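Local atomic coordinates of putative beta-glucosidase (PDB entry 5WAB), a protein that acts as a family 3 glycoside hydrolase with beta-glucosidase activity, cleaving glucose from beta-glucosides, and probably also removes terminal arabinopyranosyl groups from ginsenoside Rb2. Residues G118-C121 and F122-S126; L85-Q88 and V89-M93; L319-D322 and D323-L326. All coordinates share one frame; numbering follows the deposited sequence.

Interaction 1. Residues G118-C121 and F122-S126; sequences GGRC and FEYWS
Gly-119 meets Phe-122 through its carbonyl: O lies at the rim of the phenyl ring, in its plane, 3.7 Å from CD1. This glycine is a middle residue of a type I beta turn from Gly-118 to Cys-121, closed by Cys-121 N donating to Gly-118 O at 3.1 Å. Arg-120 carries most of the contact. Its carbonyl O accepts from Glu-123 N at 3.0 Å, the donor standing above the carbonyl plane, and sits over one face of the Tyr-124 ring, offset toward the rim and 3.4 Å from CD2. The side chain folds at chi2 (-71°) and chi3 (-74°), which brings the guanidinium alongside Glu-123 for a two-nitrogen, side-on salt bridge: NE to OE1 at 2.8 Å and NH2 to OE2 at 3.2 Å. Both oxygens lie in the guanidinium plane, yet the nitrogens approach from above the carboxylate, the two planes being 46° apart. Tyr-124 OH covers one guanidinium face. The loop follows strand 102-106 of the TIM-barrel-like N-terminal domain, and in family 3 enzymes the sugar pocket lies at this end of the barrel; a glycerol, probably from the crystallisation liquor, is hydrogen-bonded to Arg-120 NH2. Strand 149-155 holds both groups from outside: Lys-153 is a further salt-bridge partner of Glu-123 OE2, and His-154 ND1 is hydrogen-bonded to Tyr-124 OH. At Cys-121, the carbonyl O takes a bond from Tyr-124 N at 3.2 Å, continuing the short 3-10 turn, and a second from Lys-113 NZ.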
loop_
_atom_site.group_PDB
_atom_site.type_symbol
_atom_site.label_atom_id
_atom_site.label_comp_id
_atom_site.label_asym_id
_atom_site.label_seq_id
_atom_site.Cartn_x
_atom_site.Cartn_y
_atom_site.Cartn_z
ATOM N N GLY A 118 -8.291 -9.188 -4.164
ATOM C CA GLY A 118 -7.811 -8.381 -5.271
ATOM C C GLY A 118 -6.458 -8.822 -5.793
ATOM O O GLY A 118 -5.504 -8.954 -5.025
ATOM N N GLY A 119 -6.366 -9.041 -7.104
ATOM C CA GLY A 119 -5.162 -9.618 -7.680
ATOM C C GLY A 119 -3.912 -8.774 -7.509
ATOM O O GLY A 119 -2.803 -9.310 -7.493
ATOM N N ARG A 120 -4.062 -7.450 -7.388
ATOM C CA ARG A 120 -2.920 -6.550 -7.252
ATOM C C ARG A 120 -2.624 -6.159 -5.804
ATOM O O ARG A 120 -1.821 -5.248 -5.582
ATOM C CB ARG A 120 -3.155 -5.270 -8.058
ATOM C CG ARG A 120 -3.284 -5.443 -9.554
ATOM C CD ARG A 120 -1.984 -5.807 -10.245
ATOM N NE ARG A 120 -1.039 -4.695 -10.347
ATOM C CZ ARG A 120 -1.186 -3.651 -11.160
ATOM N NH1 ARG A 120 -2.258 -3.547 -11.943
ATOM N NH2 ARG A 120 -0.257 -2.703 -11.192
ATOM N N CYS A 121 -3.218 -6.839 -4.818
ATOM C CA CYS A 121 -2.987 -6.472 -3.420
ATOM C C CYS A 121 -1.510 -6.532 -3.036
ATOM O O CYS A 121 -1.076 -5.795 -2.141
ATOM C CB CYS A 121 -3.818 -7.363 -2.489
ATOM S SG CYS A 121 -5.574 -6.891 -2.326
ATOM N N PHE A 122 -0.725 -7.397 -3.686
ATOM C CA PHE A 122 0.685 -7.534 -3.333
ATOM C C PHE A 122 1.465 -6.255 -3.616
ATOM O O PHE A 122 2.495 -6.012 -2.970
ATOM C CB PHE A 122 1.312 -8.712 -4.089
ATOM C CG PHE A 122 1.660 -8.402 -5.510
ATOM C CD1 PHE A 122 0.685 -8.408 -6.486
ATOM C CD2 PHE A 122 2.963 -8.126 -5.875
ATOM C CE1 PHE A 122 0.998 -8.131 -7.798
ATOM C CE2 PHE A 122 3.284 -7.846 -7.185
ATOM C CZ PHE A 122 2.300 -7.848 -8.146
ATOM N N GLU A 123 0.970 -5.429 -4.546
ATOM C CA GLU A 123 1.616 -4.210 -5.006
ATOM C C GLU A 123 1.056 -2.958 -4.338
ATOM O O GLU A 123 1.570 -1.861 -4.578
ATOM C CB GLU A 123 1.430 -4.121 -6.530
ATOM C CG GLU A 123 2.307 -3.169 -7.322
ATOM C CD GLU A 123 2.114 -3.381 -8.824
ATOM O OE1 GLU A 123 1.538 -4.423 -9.190
ATOM O OE2 GLU A 123 2.507 -2.515 -9.634
ATOM N N TYR A 124 0.036 -3.099 -3.488
ATOM C CA TYR A 124 -0.576 -1.988 -2.763
ATOM C C TYR A 124 -0.233 -2.071 -1.278
ATOM O O TYR A 124 0.403 -3.019 -0.816
ATOM C CB TYR A 124 -2.093 -1.963 -2.982
ATOM C CG TYR A 124 -2.504 -1.909 -4.438
ATOM C CD1 TYR A 124 -1.684 -1.318 -5.388
ATOM C CD2 TYR A 124 -3.711 -2.455 -4.862
ATOM C CE1 TYR A 124 -2.050 -1.272 -6.710
ATOM C CE2 TYR A 124 -4.086 -2.413 -6.185
ATOM C CZ TYR A 124 -3.252 -1.819 -7.101
ATOM O OH TYR A 124 -3.619 -1.773 -8.415
ATOM N N TRP A 125 -0.690 -1.075 -0.516
ATOM C CA TRP A 125 -0.191 -0.869 0.840
ATOM C C TRP A 125 -1.166 -1.289 1.941
ATOM O O TRP A 125 -0.774 -2.028 2.846
ATOM C CB TRP A 125 0.224 0.596 1.009
ATOM C CG TRP A 125 1.432 0.925 0.177
ATOM C CD1 TRP A 125 1.445 1.227 -1.153
ATOM C CD2 TRP A 125 2.798 0.990 0.612
ATOM N NE1 TRP A 125 2.727 1.465 -1.575
ATOM C CE2 TRP A 125 3.578 1.328 -0.512
ATOM C CE3 TRP A 125 3.435 0.794 1.839
ATOM C CZ2 TRP A 125 4.962 1.478 -0.443
ATOM C CZ3 TRP A 125 4.813 0.939 1.904
ATOM C CH2 TRP A 125 5.560 1.278 0.773
ATOM N N SER A 126 -2.419 -0.842 1.914
ATOM C CA SER A 126 -3.287 -1.117 3.054
ATOM C C SER A 126 -4.748 -1.099 2.628
ATOM O O SER A 126 -5.093 -0.699 1.515
ATOM C CB SER A 126 -3.057 -0.110 4.191
ATOM O OG SER A 126 -3.977 -0.299 5.253
#

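Interaction 2. Residues L85-Q88 and V89-M93; sequences LIHQ and VGEAM
Val-89 N donates to Leu-85 O at 3.0 Å, and Gly-90 N to Ile-86 O at 3.1 Å, two successive i-to-i+4 bonds of helix 83-99. The next pair is longer: Glu-91 N reaches His-87 O at 3.3 Å, while the bond from Ala-92 N to Gln-88 O is weak. Side chains add to this backbone framework one turn apart. His-87 and Glu-91 lean across each other, and the carboxylate comes to the edge of the imidazole, OE1 lying near the ring plane and 3.5 Å from CE1. The ring and carboxylate planes are 63° apart. Glu-91 arrives there because its CG stands beside its own backbone N (chi1 -58°), from where the extended chain runs back toward the preceding turn; CG passes 3.3 Å from His-87 O. The other oxygen of Glu-91, OE2, rests 3.5 Å from Gln-88 CA, so the carboxylate reaches from the imidazole edge to the backbone of the next residue. Val-89 packs in a different direction, its CG2 branch set 3.4 Å from Leu-85 O. Beyond the segment, Val-89 meets Val-307 and Ala-311 of helix 301-313, whereas Ile-86 packs on Ile-139 of helix 129-144. The helix forms the connection from strand 41-44 to its parallel neighbour 102-106, a beta-alpha-beta crossover of the barrel. Chemically, the polar flank of His-87, Gln-88 and Glu-91 is set apart from the aliphatic residues that join neighbouring helices, and the nearby carboxylate would probably make a protonated His-87 somewhat easier to sustain.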
loop_
_atom_site.group_PDB
_atom_site.type_symbol
_atom_site.label_atom_id
_atom_site.label_comp_id
_atom_site.label_asym_id
_atom_site.label_seq_id
_atom_site.Cartn_x
_atom_site.Cartn_y
_atom_site.Cartn_z
ATOM N N LEU A 85 12.041 4.552 6.678
ATOM C CA LEU A 85 12.632 3.421 5.968
ATOM C C LEU A 85 12.112 3.329 4.538
ATOM O O LEU A 85 12.876 3.032 3.612
ATOM C CB LEU A 85 12.351 2.126 6.729
ATOM C CG LEU A 85 12.693 0.806 6.037
ATOM C CD1 LEU A 85 14.177 0.700 5.812
ATOM C CD2 LEU A 85 12.190 -0.366 6.869
ATOM N N ILE A 86 10.818 3.594 4.336
ATOM C CA ILE A 86 10.257 3.605 2.988
ATOM C C ILE A 86 10.870 4.734 2.164
ATOM O O ILE A 86 11.181 4.561 0.978
ATOM C CB ILE A 86 8.725 3.717 3.065
ATOM C CG1 ILE A 86 8.150 2.541 3.864
ATOM C CG2 ILE A 86 8.116 3.838 1.665
ATOM C CD1 ILE A 86 6.693 2.693 4.219
ATOM N N HIS A 87 11.084 5.896 2.791
ATOM C CA HIS A 87 11.760 6.994 2.114
ATOM C C HIS A 87 13.155 6.586 1.682
ATOM O O HIS A 87 13.656 7.053 0.654
ATOM C CB HIS A 87 11.826 8.212 3.039
ATOM C CG HIS A 87 12.455 9.417 2.414
ATOM N ND1 HIS A 87 13.817 9.548 2.252
ATOM C CD2 HIS A 87 11.906 10.548 1.913
ATOM C CE1 HIS A 87 14.080 10.709 1.676
ATOM N NE2 HIS A 87 12.936 11.334 1.461
ATOM N N GLN A 88 13.785 5.704 2.448
ATOM C CA GLN A 88 15.132 5.246 2.152
ATOM C C GLN A 88 15.148 4.254 0.993
ATOM O O GLN A 88 16.080 4.266 0.179
ATOM C CB GLN A 88 15.724 4.633 3.415
ATOM C CG GLN A 88 17.190 4.331 3.359
ATOM C CD GLN A 88 17.743 3.989 4.723
ATOM O OE1 GLN A 88 17.049 4.110 5.737
ATOM N NE2 GLN A 88 19.003 3.572 4.762
ATOM N N VAL A 89 14.138 3.379 0.917
ATOM C CA VAL A 89 13.961 2.509 -0.247
ATOM C C VAL A 89 13.801 3.328 -1.526
ATOM O O VAL A 89 14.319 2.959 -2.588
ATOM C CB VAL A 89 12.759 1.565 -0.031
ATOM C CG1 VAL A 89 12.520 0.717 -1.270
ATOM C CG2 VAL A 89 12.975 0.681 1.183
ATOM N N GLY A 90 13.061 4.435 -1.455
ATOM C CA GLY A 90 12.868 5.257 -2.639
ATOM C C GLY A 90 14.158 5.872 -3.148
ATOM O O GLY A 90 14.400 5.924 -4.360
ATOM N N GLU A 91 15.000 6.358 -2.232
ATOM C CA GLU A 91 16.279 6.933 -2.636
ATOM C C GLU A 91 17.122 5.918 -3.396
ATOM O O GLU A 91 17.758 6.258 -4.401
ATOM C CB GLU A 91 17.038 7.443 -1.415
ATOM C CG GLU A 91 16.304 8.485 -0.607
ATOM C CD GLU A 91 17.064 8.847 0.658
ATOM O OE1 GLU A 91 17.434 10.026 0.817
ATOM O OE2 GLU A 91 17.311 7.943 1.487
ATOM N N ALA A 92 17.144 4.667 -2.927
ATOM C CA ALA A 92 17.914 3.640 -3.621
ATOM C C ALA A 92 17.332 3.357 -5.001
ATOM O O ALA A 92 18.077 3.208 -5.976
ATOM C CB ALA A 92 17.963 2.363 -2.783
ATOM N N MET A 93 15.999 3.292 -5.101
ATOM C CA MET A 93 15.339 3.092 -6.389
ATOM C C MET A 93 15.697 4.195 -7.383
ATOM O O MET A 93 15.910 3.926 -8.571
ATOM C CB MET A 93 13.825 3.019 -6.184
ATOM C CG MET A 93 13.353 1.769 -5.454
ATOM S SD MET A 93 11.632 1.856 -4.901
ATOM C CE MET A 93 10.763 2.144 -6.427
#

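Interaction 3. Residues L319-D322 and D323-L326; sequences LKND and DDIL
A tight loop leaves strand 317-321, an outermost strand of the six-stranded mixed sheet in the C-terminal domain, and Asn-321 fastens its two ends together by gripping Leu-326. The amide bonds to both backbone polar atoms of that leucine. OD1 accepts from Leu-326 N at 2.9 Å, with the donor in the carbonyl plane and on a lone pair, while ND2 gives a nearly straight bond (172°) to Leu-326 O, also 2.9 Å long and lying in the amide plane. With CG anti to the backbone N (chi1 -165°), the amide is carried across the mouth of the loop, and having both ends bonded fixes its flip. Leu-326 CB packs 3.5 Å from Asn-321 OD1, and the Ile-325 CG2 branch lies 3.3 Å from the same oxygen. Replacing Asn-321 by an aspartate would probably set a carboxylate oxygen against Leu-326 O, costing the second bond and leaving that carbonyl without this partner. Between these ends the chain turns twice: Asp-324 N donates to Asn-321 O at 3.3 Å, and Ile-325 N to Asp-322 O at 3.1 Å. Asp-323 and Asp-324 both take left-handed backbone conformations, which lets the second turn overlap the first by three residues. Just before the loop, Leu-319 and Lys-320 both face Ile-466 in a classic beta bulge. Ile-325 and Leu-326 then pack on Val-445 of strand 444-449. Two overlapping turns, the first with the torsions of a type II beta turn, are thus closed by an asparagine amide that pairs with a main chain much as a peptide group of a neighbouring strand would.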
loop_
_atom_site.group_PDB
_atom_site.type_symbol
_atom_site.label_atom_id
_atom_site.label_comp_id
_atom_site.label_asym_id
_atom_site.label_seq_id
_atom_site.Cartn_x
_atom_site.Cartn_y
_atom_site.Cartn_z
ATOM N N LEU A 319 2.451 -13.374 14.168
ATOM C CA LEU A 319 1.051 -13.522 14.546
ATOM C C LEU A 319 0.876 -14.286 15.849
ATOM O O LEU A 319 0.050 -13.899 16.680
ATOM C CB LEU A 319 0.275 -14.224 13.430
ATOM C CG LEU A 319 0.180 -13.458 12.114
ATOM C CD1 LEU A 319 -0.588 -14.265 11.085
ATOM C CD2 LEU A 319 -0.474 -12.104 12.354
ATOM N N LYS A 320 1.633 -15.363 16.046
ATOM C CA LYS A 320 1.492 -16.200 17.228
ATOM C C LYS A 320 2.872 -16.709 17.611
ATOM O O LYS A 320 3.748 -16.864 16.756
ATOM C CB LYS A 320 0.514 -17.359 17.003
ATOM C CG LYS A 320 1.170 -18.708 16.796
ATOM C CD LYS A 320 0.141 -19.831 16.683
ATOM C CE LYS A 320 -0.536 -20.139 18.010
ATOM N NZ LYS A 320 -1.479 -21.295 17.884
ATOM N N ASN A 321 3.072 -16.933 18.909
ATOM C CA ASN A 321 4.373 -17.369 19.403
ATOM C C ASN A 321 4.218 -18.084 20.740
ATOM O O ASN A 321 4.725 -17.615 21.765
ATOM C CB ASN A 321 5.317 -16.163 19.528
ATOM C CG ASN A 321 6.778 -16.561 19.679
ATOM O OD1 ASN A 321 7.148 -17.710 19.461
ATOM N ND2 ASN A 321 7.615 -15.598 20.052
ATOM N N ASP A 322 3.531 -19.227 20.734
ATOM C CA ASP A 322 3.283 -19.968 21.965
ATOM C C ASP A 322 4.588 -20.426 22.599
ATOM O O ASP A 322 5.520 -20.844 21.907
ATOM C CB ASP A 322 2.395 -21.186 21.688
ATOM C CG ASP A 322 0.938 -20.817 21.459
ATOM O OD1 ASP A 322 0.633 -19.610 21.378
ATOM O OD2 ASP A 322 0.098 -21.740 21.366
ATOM N N ASP A 323 4.655 -20.323 23.928
ATOM C CA ASP A 323 5.786 -20.807 24.715
ATOM C C ASP A 323 7.103 -20.175 24.290
ATOM O O ASP A 323 8.173 -20.721 24.583
ATOM C CB ASP A 323 5.898 -22.333 24.652
ATOM C CG ASP A 323 4.648 -23.027 25.142
ATOM O OD1 ASP A 323 4.042 -22.551 26.129
ATOM O OD2 ASP A 323 4.271 -24.048 24.531
ATOM N N ASP A 324 7.033 -19.042 23.588
ATOM C CA ASP A 324 8.209 -18.342 23.077
ATOM C C ASP A 324 9.108 -19.291 22.287
ATOM O O ASP A 324 10.326 -19.346 22.483
ATOM C CB ASP A 324 8.981 -17.661 24.211
ATOM C CG ASP A 324 8.252 -16.458 24.778
ATOM O OD1 ASP A 324 8.102 -15.457 24.046
ATOM O OD2 ASP A 324 7.830 -16.509 25.952
ATOM N N ILE A 325 8.486 -20.045 21.375
ATOM C CA ILE A 325 9.250 -20.930 20.501
ATOM C C ILE A 325 10.171 -20.118 19.599
ATOM O O ILE A 325 11.236 -20.596 19.189
ATOM C CB ILE A 325 8.292 -21.828 19.691
ATOM C CG1 ILE A 325 9.064 -22.800 18.796
ATOM C CG2 ILE A 325 7.331 -20.986 18.865
ATOM C CD1 ILE A 325 8.192 -23.866 18.163
ATOM N N LEU A 326 9.788 -18.885 19.281
ATOM C CA LEU A 326 10.690 -17.945 18.631
ATOM C C LEU A 326 11.185 -16.925 19.649
ATOM O O LEU A 326 10.392 -16.420 20.458
ATOM C CB LEU A 326 9.995 -17.220 17.479
ATOM C CG LEU A 326 9.693 -18.056 16.235
ATOM C CD1 LEU A 326 8.691 -17.332 15.354
ATOM C CD2 LEU A 326 10.957 -18.373 15.452
#

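In the fold
From the N terminus, interaction 2 comes first, within helix 83-99 of the barrel domain; strand 102-106 then leads to interaction 1 in the loop before helix 129-144. Interaction 3 follows much later, where strand 317-321 turns away from the sheet of the C-terminal domain. Interactions 1 and 3 close short turns, whereas interaction 2 stays within one helix; they run in series, neither nesting nor crossing. Interactions 1 and 2 touch: Trp-125 CZ3 packs 3.5 Å from Ile-86 CD1, joining the loop to the helix. Interaction 3 stays apart, its nearest atoms about 14 Å from interaction 1. The domains nevertheless meet beside interaction 1, where Asp-420 OD1 accepts a hydrogen bond from Gly-119 N.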